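Local coordinates for protein alginate lyase, family PL7 (PDB 3ZPY) that probably cleaves alginate by beta-elimination, as the catalytic domain of a family PL7 lyase from a marine bacterium, at residues Phe121-Gly126 / Val139-Phe144; Lys156-Gly161 / Gly168-Phe173; Met99-Gln104 / Cys184-Ser189; Tyr162-Gln167 / Ser201-Lys206. All coordinates share one frame; numbering follows the deposited sequence.

Contact 1 of 4, residues Phe121-Gly126 / Val139-Phe144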
# COMPACT_ATOMS: atom_id res chain seq x y z
N PHE A 121 -2.17 -3.35 -1.31
CA PHE A 121 -1.13 -3.79 -0.34
C PHE A 121 0.31 -3.49 -0.89
O PHE A 121 1.28 -3.94 -0.27
CB PHE A 121 -1.34 -5.25 0.07
CG PHE A 121 -1.34 -6.24 -1.08
CD1 PHE A 121 -0.17 -6.80 -1.59
CD2 PHE A 121 -2.55 -6.75 -1.60
CE1 PHE A 121 -0.19 -7.74 -2.59
CE2 PHE A 121 -2.58 -7.64 -2.63
CZ PHE A 121 -1.38 -8.16 -3.15
N GLY A 122 0.45 -2.83 -2.07
CA GLY A 122 1.77 -2.31 -2.43
C GLY A 122 1.56 -1.39 -3.62
O GLY A 122 0.60 -1.57 -4.39
N GLN A 123 2.44 -0.41 -3.74
CA GLN A 123 2.33 0.61 -4.77
C GLN A 123 3.67 1.12 -5.24
O GLN A 123 4.63 1.09 -4.47
CB GLN A 123 1.61 1.88 -4.31
CG GLN A 123 0.25 1.80 -3.64
CD GLN A 123 0.01 3.17 -2.97
OE1 GLN A 123 -0.21 3.22 -1.75
NE2 GLN A 123 0.14 4.22 -3.70
N ILE A 124 3.67 1.67 -6.50
CA ILE A 124 4.61 2.68 -6.85
C ILE A 124 3.82 3.99 -7.06
O ILE A 124 2.82 4.01 -7.80
CB ILE A 124 5.36 2.35 -8.20
CG1 ILE A 124 6.13 1.03 -8.03
CG2 ILE A 124 6.32 3.50 -8.62
CD1 ILE A 124 6.54 0.38 -9.35
N HIS A 125 4.30 5.05 -6.41
CA HIS A 125 3.70 6.36 -6.60
C HIS A 125 4.64 7.26 -7.36
O HIS A 125 5.84 7.31 -7.04
CB HIS A 125 3.26 6.93 -5.23
CG HIS A 125 2.37 8.14 -5.37
ND1 HIS A 125 1.01 8.05 -5.62
CD2 HIS A 125 2.66 9.46 -5.40
CE1 HIS A 125 0.50 9.29 -5.73
NE2 HIS A 125 1.51 10.16 -5.61
N GLY A 126 4.08 8.06 -8.29
CA GLY A 126 4.91 8.98 -9.05
C GLY A 126 4.53 10.43 -8.81
O GLY A 126 3.82 10.74 -7.85
N VAL A 139 1.51 5.10 -9.99
CA VAL A 139 2.01 4.36 -11.18
C VAL A 139 1.35 2.99 -11.23
O VAL A 139 0.87 2.53 -12.26
CB VAL A 139 3.53 4.26 -11.15
CG1 VAL A 139 4.04 3.34 -12.21
CG2 VAL A 139 4.18 5.64 -11.24
N VAL A 140 1.36 2.30 -10.07
CA VAL A 140 0.69 0.95 -9.98
C VAL A 140 0.19 0.79 -8.56
O VAL A 140 0.87 1.24 -7.61
CB VAL A 140 1.64 -0.21 -10.44
CG1 VAL A 140 2.80 -0.44 -9.43
CG2 VAL A 140 0.85 -1.52 -10.65
N ARG A 141 -0.97 0.17 -8.45
CA ARG A 141 -1.52 -0.32 -7.20
C ARG A 141 -1.74 -1.82 -7.33
O ARG A 141 -2.45 -2.27 -8.23
CB ARG A 141 -2.85 0.35 -6.92
CG ARG A 141 -2.68 1.80 -6.48
CD ARG A 141 -3.97 2.32 -5.81
NE ARG A 141 -5.18 2.16 -6.63
CZ ARG A 141 -5.55 2.99 -7.59
NH1 ARG A 141 -4.79 4.02 -7.94
NH2 ARG A 141 -6.67 2.76 -8.29
N VAL A 142 -1.16 -2.60 -6.38
CA VAL A 142 -1.31 -4.06 -6.34
C VAL A 142 -2.40 -4.34 -5.31
O VAL A 142 -2.23 -3.93 -4.16
CB VAL A 142 0.04 -4.64 -5.92
CG1 VAL A 142 -0.10 -6.16 -5.82
CG2 VAL A 142 1.17 -4.27 -6.89
N GLN A 143 -3.49 -4.99 -5.75
CA GLN A 143 -4.68 -5.04 -4.92
C GLN A 143 -5.26 -6.44 -4.95
O GLN A 143 -5.03 -7.20 -5.85
CB GLN A 143 -5.79 -4.10 -5.46
CG GLN A 143 -5.24 -2.66 -5.57
CD GLN A 143 -5.98 -1.80 -6.47
OE1 GLN A 143 -6.28 -0.63 -6.15
NE2 GLN A 143 -6.21 -2.33 -7.67
N PHE A 144 -5.99 -6.79 -3.88
CA PHE A 144 -6.96 -7.88 -3.94
C PHE A 144 -8.40 -7.30 -3.90
O PHE A 144 -8.65 -6.41 -3.10
CB PHE A 144 -6.77 -8.88 -2.79
CG PHE A 144 -5.59 -9.78 -2.91
CD1 PHE A 144 -4.96 -10.12 -4.13
CD2 PHE A 144 -5.17 -10.42 -1.75
CE1 PHE A 144 -3.86 -10.97 -4.11
CE2 PHE A 144 -4.11 -11.30 -1.73
CZ PHE A 144 -3.46 -11.58 -2.95
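Phe-121 drives the edge of its ring into the face of Phe-144, the centroids 4.8 Å apart and the planes at 62°, an edge-to-face pair at one end of two neighbouring antiparallel strands of the PL7 jelly roll. Phe-121 CE2 sits above the centre of the Phe-144 ring, 3.7 Å from its CG, while Phe-121 CZ rests on Val-142 CG1 at 3.6 Å. An alanine in place of Phe-144 would probably open a gap before CE2 and CZ of Phe-121 and leave that ring freer to shift, although Trp-101, Val-103 and Val-105 of the facing sheet also touch it. On the same apolar side, Ile-124 CD1 packs against Val-140 CG1 at 3.8 Å and Ile-124 CG2 against CB of Val-139.

The backbone is kinked by two classic bulges: Phe-121 and Gly-122 both face Val-142, and Val-139 and Val-140 both face Ile-124. At the second, Ile-124 O is gripped twice, by Val-139 N at 2.8 Å and by Val-140 N at 3.2 Å. Gln-123, Ile-124 and His-125 form the Q-I-H sequence familiar in PL7 lyases.

On the polar side Arg-141 lies beside Gln-123 and forms salt bridges to Asp-138 and Glu-165; Gln-143 NE2 is hydrogen-bonded to Ser-160 OG. Arg-141 NE reaches Gln-143 OE1 at 3.0 Å, from above the amide plane.

Contact 2 of 4, residues Lys156-Gly161 / Gly168-Phe173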
# COMPACT_ATOMS: atom_id res chain seq x y z
N LYS A 156 -9.48 -11.88 -6.41
CA LYS A 156 -8.63 -11.62 -7.60
C LYS A 156 -7.54 -10.62 -7.30
O LYS A 156 -7.73 -9.67 -6.52
CB LYS A 156 -9.48 -11.12 -8.76
CG LYS A 156 -10.44 -12.19 -9.27
CD LYS A 156 -11.25 -11.60 -10.43
CE LYS A 156 -12.19 -12.65 -10.97
NZ LYS A 156 -12.79 -12.19 -12.26
N LEU A 157 -6.35 -10.85 -7.90
CA LEU A 157 -5.36 -9.84 -7.97
C LEU A 157 -5.88 -8.77 -8.96
O LEU A 157 -6.26 -9.08 -10.11
CB LEU A 157 -4.04 -10.45 -8.46
CG LEU A 157 -2.90 -9.52 -8.66
CD1 LEU A 157 -2.32 -8.91 -7.37
CD2 LEU A 157 -1.82 -10.17 -9.52
N LYS A 158 -5.76 -7.50 -8.58
CA LYS A 158 -6.20 -6.40 -9.50
C LYS A 158 -5.06 -5.40 -9.56
O LYS A 158 -4.59 -4.94 -8.52
CB LYS A 158 -7.49 -5.76 -9.01
CG LYS A 158 -7.97 -4.69 -9.92
CD LYS A 158 -9.42 -4.31 -9.57
CE LYS A 158 -9.93 -3.27 -10.58
NZ LYS A 158 -11.40 -2.97 -10.27
N ILE A 159 -4.65 -5.07 -10.81
CA ILE A 159 -3.56 -4.13 -11.03
C ILE A 159 -4.16 -2.83 -11.54
O ILE A 159 -4.72 -2.81 -12.64
CB ILE A 159 -2.59 -4.70 -12.03
CG1 ILE A 159 -2.03 -6.11 -11.52
CG2 ILE A 159 -1.43 -3.70 -12.22
CD1 ILE A 159 -1.33 -6.06 -10.22
N SER A 160 -4.03 -1.80 -10.70
CA SER A 160 -4.63 -0.49 -11.05
C SER A 160 -3.50 0.56 -11.01
O SER A 160 -2.34 0.20 -11.01
CB SER A 160 -5.75 -0.19 -10.05
OG SER A 160 -6.84 -1.09 -10.20
N GLY A 161 -3.85 1.85 -10.97
CA GLY A 161 -2.87 2.89 -11.18
C GLY A 161 -2.64 3.21 -12.64
O GLY A 161 -3.22 2.54 -13.50
N GLY A 168 -5.36 1.26 -21.18
CA GLY A 168 -6.26 0.17 -21.62
C GLY A 168 -7.15 -0.40 -20.59
O GLY A 168 -8.02 -1.23 -20.91
N GLY A 169 -7.01 0.04 -19.34
CA GLY A 169 -7.96 -0.38 -18.28
C GLY A 169 -7.34 -1.25 -17.21
O GLY A 169 -6.36 -1.95 -17.49
N SER A 170 -7.88 -1.21 -15.98
CA SER A 170 -7.33 -2.08 -14.92
C SER A 170 -7.37 -3.56 -15.36
O SER A 170 -8.22 -3.96 -16.17
CB SER A 170 -8.17 -1.84 -13.67
OG SER A 170 -9.52 -2.24 -13.91
N GLN A 171 -6.50 -4.37 -14.78
CA GLN A 171 -6.40 -5.81 -15.19
C GLN A 171 -6.58 -6.64 -13.93
O GLN A 171 -6.13 -6.29 -12.82
CB GLN A 171 -5.05 -6.12 -15.81
CG GLN A 171 -4.90 -5.40 -17.13
CD GLN A 171 -3.60 -5.70 -17.85
OE1 GLN A 171 -3.06 -6.78 -17.68
NE2 GLN A 171 -3.12 -4.79 -18.64
N THR A 172 -7.30 -7.75 -14.08
CA THR A 172 -7.54 -8.66 -12.97
C THR A 172 -7.09 -10.09 -13.34
O THR A 172 -7.09 -10.49 -14.48
CB THR A 172 -9.02 -8.72 -12.52
OG1 THR A 172 -9.83 -9.17 -13.63
CG2 THR A 172 -9.49 -7.34 -12.01
N PHE A 173 -6.78 -10.83 -12.29
CA PHE A 173 -6.22 -12.18 -12.40
C PHE A 173 -6.83 -13.07 -11.35
O PHE A 173 -6.76 -12.77 -10.14
CB PHE A 173 -4.68 -12.14 -12.28
CG PHE A 173 -4.06 -11.20 -13.25
CD1 PHE A 173 -3.69 -11.67 -14.51
CD2 PHE A 173 -3.79 -9.82 -12.94
CE1 PHE A 173 -3.22 -10.78 -15.50
CE2 PHE A 173 -3.35 -8.95 -13.93
CZ PHE A 173 -2.95 -9.45 -15.18
O HOH W 1 -10.07 -12.12 -14.03
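Leu-157 and Phe-173 pair through both backbone groups, as do Ile-159 and Gln-171, making an antiparallel ladder on the outer hairpin of the lyase's larger sheet. Of its four hydrogen bonds, the one from Ile-159 N to Gln-171 O, 2.8 Å, is nearly straight at 171°, whereas Phe-173 N reaches Leu-157 O at 142°. Between these pairs lies the non-hydrogen-bonded pair Lys-158 and Thr-172, where Lys-158 CA approaches Gln-171 O at 3.3 Å in a CA-H...O contact.

Apolar packing falls on the inward face. The Phe-173 ring, its CG beside the backbone N (chi1 -54°), presents CD2 to Leu-157 CD2 and CE2 to Ile-159 CG1, each pair 4.0 Å apart; the isoleucine carbon comes at the ring edge. Val-202 and Phe-203 of the other sheet continue this layer over Leu-157 and Ile-159.

Aliphatic contacts of polar residues occupy the other face. Lys-158 and Thr-172 run side by side, with Thr-172 CG2 on Lys-158 CG at 3.7 Å, and farther out Lys-158 CE passes Ser-170 OG at 3.5 Å.

One water completes the set: it accepts from Lys-156 NZ at 3.2 Å and is hydrogen-bonded to Thr-172 OG1.

The two faces thus differ sharply in chemistry. On the inner face the strands meet through hydrocarbon packing of Leu-157, Ile-159 and Phe-173, with Gln-171 at its border, while two extended lysines, Lys-156 and Lys-158, would probably give this edge of the sheet a positive character.

Contact 3 of 4, residues Met99-Gln104 / Cys184-Ser189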
# COMPACT_ATOMS: atom_id res chain seq x y z
N MET A 99 10.90 -3.66 -4.89
CA MET A 99 10.43 -3.85 -3.55
C MET A 99 10.02 -5.25 -3.43
O MET A 99 9.27 -5.76 -4.25
CB MET A 99 9.25 -2.92 -3.23
CG MET A 99 8.70 -3.18 -1.84
SD MET A 99 7.46 -1.92 -1.33
CE MET A 99 6.09 -2.23 -2.48
N GLU A 100 10.59 -5.95 -2.41
CA GLU A 100 10.15 -7.34 -2.09
C GLU A 100 9.49 -7.35 -0.72
O GLU A 100 9.94 -6.70 0.22
CB GLU A 100 11.33 -8.26 -2.07
CG GLU A 100 11.93 -8.46 -3.45
CD GLU A 100 13.24 -9.21 -3.43
OE1 GLU A 100 14.21 -8.55 -3.00
OE2 GLU A 100 13.26 -10.38 -3.77
N TRP A 101 8.37 -8.08 -0.63
CA TRP A 101 7.69 -8.24 0.66
C TRP A 101 6.87 -9.46 0.64
O TRP A 101 6.34 -9.87 -0.40
CB TRP A 101 6.84 -6.99 0.99
CG TRP A 101 5.60 -6.69 0.20
CD1 TRP A 101 4.32 -6.64 0.77
CD2 TRP A 101 5.43 -6.35 -1.19
NE1 TRP A 101 3.40 -6.30 -0.17
CE2 TRP A 101 4.00 -6.10 -1.39
CE3 TRP A 101 6.29 -6.18 -2.26
CZ2 TRP A 101 3.49 -5.72 -2.66
CZ3 TRP A 101 5.78 -5.81 -3.51
CH2 TRP A 101 4.40 -5.62 -3.70
N THR A 102 6.71 -10.06 1.79
CA THR A 102 5.93 -11.27 1.94
C THR A 102 4.65 -10.81 2.59
O THR A 102 4.68 -10.16 3.66
CB THR A 102 6.73 -12.29 2.82
OG1 THR A 102 7.91 -12.63 2.10
CG2 THR A 102 5.90 -13.57 3.12
N VAL A 103 3.58 -11.21 2.02
CA VAL A 103 2.25 -10.55 2.44
C VAL A 103 1.17 -11.61 2.57
O VAL A 103 1.16 -12.65 1.87
CB VAL A 103 1.84 -9.49 1.36
CG1 VAL A 103 1.40 -10.13 0.01
CG2 VAL A 103 0.73 -8.56 1.89
N GLN A 104 0.21 -11.29 3.46
CA GLN A 104 -1.15 -11.84 3.35
C GLN A 104 -2.17 -10.74 3.52
O GLN A 104 -1.88 -9.68 4.09
CB GLN A 104 -1.43 -12.85 4.43
CG GLN A 104 -0.43 -14.04 4.57
CD GLN A 104 -1.01 -15.11 5.42
OE1 GLN A 104 -2.07 -14.87 6.11
NE2 GLN A 104 -0.41 -16.28 5.45
N CYS A 184 6.13 -11.28 -2.81
CA CYS A 184 5.85 -10.33 -3.91
C CYS A 184 7.13 -9.64 -4.27
O CYS A 184 7.97 -9.34 -3.39
CB CYS A 184 4.85 -9.26 -3.45
SG CYS A 184 3.30 -9.89 -2.82
N LYS A 185 7.33 -9.38 -5.57
CA LYS A 185 8.48 -8.63 -6.04
C LYS A 185 7.95 -7.64 -7.08
O LYS A 185 7.48 -8.08 -8.14
CB LYS A 185 9.53 -9.59 -6.60
CG LYS A 185 10.81 -8.88 -7.09
CD LYS A 185 11.95 -9.83 -7.40
CE LYS A 185 11.71 -10.76 -8.53
NZ LYS A 185 12.94 -11.46 -9.07
N LEU A 186 8.07 -6.36 -6.80
CA LEU A 186 7.55 -5.27 -7.69
C LEU A 186 8.77 -4.54 -8.22
O LEU A 186 9.62 -4.05 -7.45
CB LEU A 186 6.67 -4.40 -6.83
CG LEU A 186 5.95 -3.29 -7.59
CD1 LEU A 186 5.04 -3.87 -8.65
CD2 LEU A 186 5.18 -2.41 -6.58
N VAL A 187 8.91 -4.54 -9.54
CA VAL A 187 10.13 -4.03 -10.20
C VAL A 187 9.68 -2.92 -11.13
O VAL A 187 8.74 -3.09 -11.89
CB VAL A 187 10.86 -5.12 -10.96
CG1 VAL A 187 12.16 -4.54 -11.54
CG2 VAL A 187 11.27 -6.31 -10.01
N TYR A 188 10.46 -1.85 -11.16
CA TYR A 188 10.33 -0.79 -12.17
C TYR A 188 11.72 -0.65 -12.76
O TYR A 188 12.65 -0.26 -12.05
CB TYR A 188 9.90 0.55 -11.46
CG TYR A 188 9.25 1.59 -12.36
CD1 TYR A 188 9.12 1.46 -13.77
CD2 TYR A 188 8.68 2.71 -11.77
CE1 TYR A 188 8.52 2.49 -14.57
CE2 TYR A 188 8.05 3.75 -12.54
CZ TYR A 188 7.95 3.59 -13.92
OH TYR A 188 7.32 4.65 -14.65
N SER A 189 11.84 -1.02 -14.05
CA SER A 189 13.16 -1.09 -14.71
C SER A 189 12.95 -1.02 -16.16
O SER A 189 12.02 -1.64 -16.71
CB SER A 189 13.88 -2.42 -14.33
OG SER A 189 15.18 -2.44 -14.93
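The Trp-101 indole is sandwiched between Cys-184 of the neighbouring strand on one face and Met-99 of its own strand on the opposite face, within the smaller antiparallel sheet of the jelly-roll sandwich. Cys-184 CB stands 3.4 Å from the centroid of the six-membered ring and only 7° off its normal, a CH-pi contact. SG follows over the same face, a sulfur-aromatic contact at 4.2 Å from that centroid. Met-99 CE lies over the other face, 3.7 Å above the plane and toward the rim. With CG between the backbone N and carbonyl carbon (chi1 70°), the indole lies against the neighbouring strand, and at its edge CZ3 of Trp-101 meets Leu-186 CB at 3.7 Å; Met-99 O lies in the ring plane. An alanine in place of Trp-101 would probably leave a gap between Met-99 CE and Cys-184 CB and SG, and deprive Phe-121 of the larger sheet of a packing partner.

Cys-184 SG also abuts Val-103 CG1 at 3.4 Å, extending the apolar contact along strand 99-104.

The backbones are joined by paired hydrogen bonds at Met-99 with Leu-186 and at Trp-101 with Cys-184; Leu-186 N to Met-99 O, 2.9 Å, is almost straight.

On the reverse face Glu-100 and Lys-185 lie side by side. Lys-185 bends at chi3 (65°) and makes a cation-pi contact with Phe-196, and its hydrocarbon part stays beside the glutamate, with Lys-185 CG 3.8 Å from Glu-100 CG.

Contact 4 of 4, residues Tyr162-Gln167 / Ser201-Lys206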
# COMPACT_ATOMS: atom_id res chain seq x y z
N TYR A 162 -1.72 4.16 -12.91
CA TYR A 162 -1.56 4.74 -14.26
C TYR A 162 -1.25 3.66 -15.32
O TYR A 162 -1.84 3.63 -16.39
CB TYR A 162 -0.44 5.76 -14.22
CG TYR A 162 -0.26 6.47 -15.48
CD1 TYR A 162 0.23 5.82 -16.65
CD2 TYR A 162 -0.72 7.77 -15.58
CE1 TYR A 162 0.34 6.50 -17.84
CE2 TYR A 162 -0.62 8.49 -16.79
CZ TYR A 162 -0.07 7.83 -17.94
OH TYR A 162 0.01 8.45 -19.16
N VAL A 163 -0.42 2.69 -14.92
CA VAL A 163 0.14 1.78 -15.89
C VAL A 163 -0.95 0.88 -16.55
O VAL A 163 -0.79 0.47 -17.68
CB VAL A 163 1.26 0.88 -15.25
CG1 VAL A 163 0.68 -0.12 -14.24
CG2 VAL A 163 2.10 0.23 -16.36
N THR A 164 -2.08 0.69 -15.87
CA THR A 164 -3.24 -0.01 -16.46
C THR A 164 -4.35 1.01 -16.74
O THR A 164 -4.90 1.01 -17.86
CB THR A 164 -3.72 -1.20 -15.64
OG1 THR A 164 -4.04 -0.74 -14.34
CG2 THR A 164 -2.74 -2.33 -15.65
N GLU A 165 -4.74 1.79 -15.73
CA GLU A 165 -5.92 2.66 -15.95
C GLU A 165 -5.82 3.63 -17.11
O GLU A 165 -6.86 4.00 -17.67
CB GLU A 165 -6.21 3.39 -14.64
CG GLU A 165 -6.62 2.52 -13.48
CD GLU A 165 -6.79 3.41 -12.26
OE1 GLU A 165 -7.17 4.62 -12.34
OE2 GLU A 165 -6.65 2.90 -11.19
N GLU A 166 -4.63 4.16 -17.39
CA GLU A 166 -4.44 5.15 -18.43
C GLU A 166 -3.88 4.49 -19.69
O GLU A 166 -3.57 5.12 -20.68
CB GLU A 166 -3.53 6.29 -17.91
CG GLU A 166 -4.16 7.19 -16.86
CD GLU A 166 -5.08 8.23 -17.44
OE1 GLU A 166 -5.25 8.23 -18.65
OE2 GLU A 166 -5.60 9.05 -16.66
N GLN A 167 -3.85 3.14 -19.67
CA GLN A 167 -3.24 2.33 -20.75
C GLN A 167 -4.05 1.05 -21.00
O GLN A 167 -3.58 -0.09 -20.92
CB GLN A 167 -1.75 2.03 -20.47
CG GLN A 167 -0.93 3.24 -20.03
CD GLN A 167 0.53 2.89 -20.05
OE1 GLN A 167 0.95 1.81 -19.52
NE2 GLN A 167 1.35 3.75 -20.65
N SER A 201 6.23 -14.14 -12.92
CA SER A 201 5.76 -12.81 -13.41
C SER A 201 4.28 -12.90 -13.73
O SER A 201 3.85 -13.62 -14.66
CB SER A 201 6.52 -12.40 -14.64
OG SER A 201 5.97 -11.22 -15.17
N VAL A 202 3.51 -12.12 -12.97
CA VAL A 202 2.05 -12.15 -13.18
C VAL A 202 1.47 -10.91 -13.90
O VAL A 202 0.36 -10.92 -14.41
CB VAL A 202 1.27 -12.41 -11.86
CG1 VAL A 202 1.74 -13.71 -11.23
CG2 VAL A 202 1.52 -11.29 -10.87
N PHE A 203 2.31 -9.89 -13.98
CA PHE A 203 1.90 -8.61 -14.67
C PHE A 203 3.18 -7.91 -15.08
O PHE A 203 4.05 -7.70 -14.22
CB PHE A 203 1.13 -7.70 -13.69
CG PHE A 203 0.84 -6.39 -14.32
CD1 PHE A 203 -0.17 -6.23 -15.21
CD2 PHE A 203 1.70 -5.32 -14.05
CE1 PHE A 203 -0.37 -4.99 -15.86
CE2 PHE A 203 1.50 -4.10 -14.65
CZ PHE A 203 0.47 -3.93 -15.55
N ARG A 204 3.25 -7.46 -16.32
CA ARG A 204 4.40 -6.69 -16.74
C ARG A 204 3.92 -5.78 -17.87
O ARG A 204 3.35 -6.30 -18.87
CB ARG A 204 5.51 -7.64 -17.26
CG ARG A 204 6.66 -6.89 -17.91
CD ARG A 204 7.80 -7.84 -18.29
NE ARG A 204 8.66 -7.24 -19.32
CZ ARG A 204 9.71 -6.45 -19.05
NH1 ARG A 204 10.07 -6.24 -17.78
NH2 ARG A 204 10.45 -5.99 -20.06
N LYS A 205 4.23 -4.45 -17.79
CA LYS A 205 3.70 -3.54 -18.80
C LYS A 205 4.57 -2.31 -18.82
O LYS A 205 4.96 -1.79 -17.77
CB LYS A 205 2.24 -3.16 -18.48
CG LYS A 205 1.57 -2.39 -19.63
CD LYS A 205 0.05 -2.35 -19.37
CE LYS A 205 -0.72 -1.59 -20.49
NZ LYS A 205 -0.55 -2.34 -21.75
N LYS A 206 4.84 -1.82 -20.03
CA LYS A 206 5.61 -0.58 -20.22
C LYS A 206 4.78 0.66 -19.87
O LYS A 206 3.62 0.76 -20.30
CB LYS A 206 6.43 -0.64 -21.49
CG LYS A 206 7.48 0.45 -21.63
CD LYS A 206 8.03 0.50 -23.05
CE LYS A 206 9.38 1.20 -23.10
NZ LYS A 206 10.32 0.65 -22.09
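The one-turn helix 162-165, set in the connection between strands 154-160 and 171-177 of the larger jelly-roll sheet, rests through Val-163 and Thr-164 on Phe-203 and Lys-205 of strand 200-206, an outermost strand of the other sheet. The contact therefore ties the two layers together at one end of the sandwich.

Val-163 and Phe-203 meet tip to tip, CG1 of the valine 4.0 Å from CZ of the ring. Thr-164 crosses the same end of the ring: its CG2, anti to the carbonyl carbon, lies 3.6 Å from Phe-203 CE1. The threonine is thereby divided, its methyl given to the aromatic ring and its OG1 hydrogen-bonded to Ile-159 O, which fastens the helix back to the strand before it. The other methyl of Val-163, CG2, faces Lys-205 CB at 4.0 Å.

Lys-205 slides past Val-163 and Gln-167 in the opposite sense. Its CD lies 3.4 Å from Val-163 O, and its CB-to-CE carbons run extended before chi4 (63°) turns NZ aside. The carbonyls of Val-163 and Gln-167 would probably be mildly favourable to the lysine's charge, although they meet it through CD and CE. Glu-165, on the side of the helix remote from the strand, is salt-bridged to Arg-141. Beyond the helix, Gln-167 CB packs on Lys-205 CE at 3.8 Å, and Gln-167 O comes within 3.3 Å of that same CE.

Overall arrangement
Contacts 1 and 2 share the larger antiparallel sheet, where strands 138-146 and 154-160 are neighbours; their centres lie about 11 Å apart. Contact 3 belongs to the facing seven-stranded sheet, its centre about 10 Å from that of contact 1 across the sandwich interior, where Phe-121 and Ile-124 meet Trp-101, Val-103 and Leu-186. Contact 4 bridges the sheets, about 8 Å from contact 2 centre to centre, its helix lying in the connection between the strands of contact 2. Along the chain contact 1 precedes contact 2, both nested inside the loop closed by contact 3, while contact 4 interleaves with contacts 2 and 3. Contacts 1 and 2 are local pairings; contacts 3 and 4 join segments 80 and 34 residues apart, closing the jelly roll.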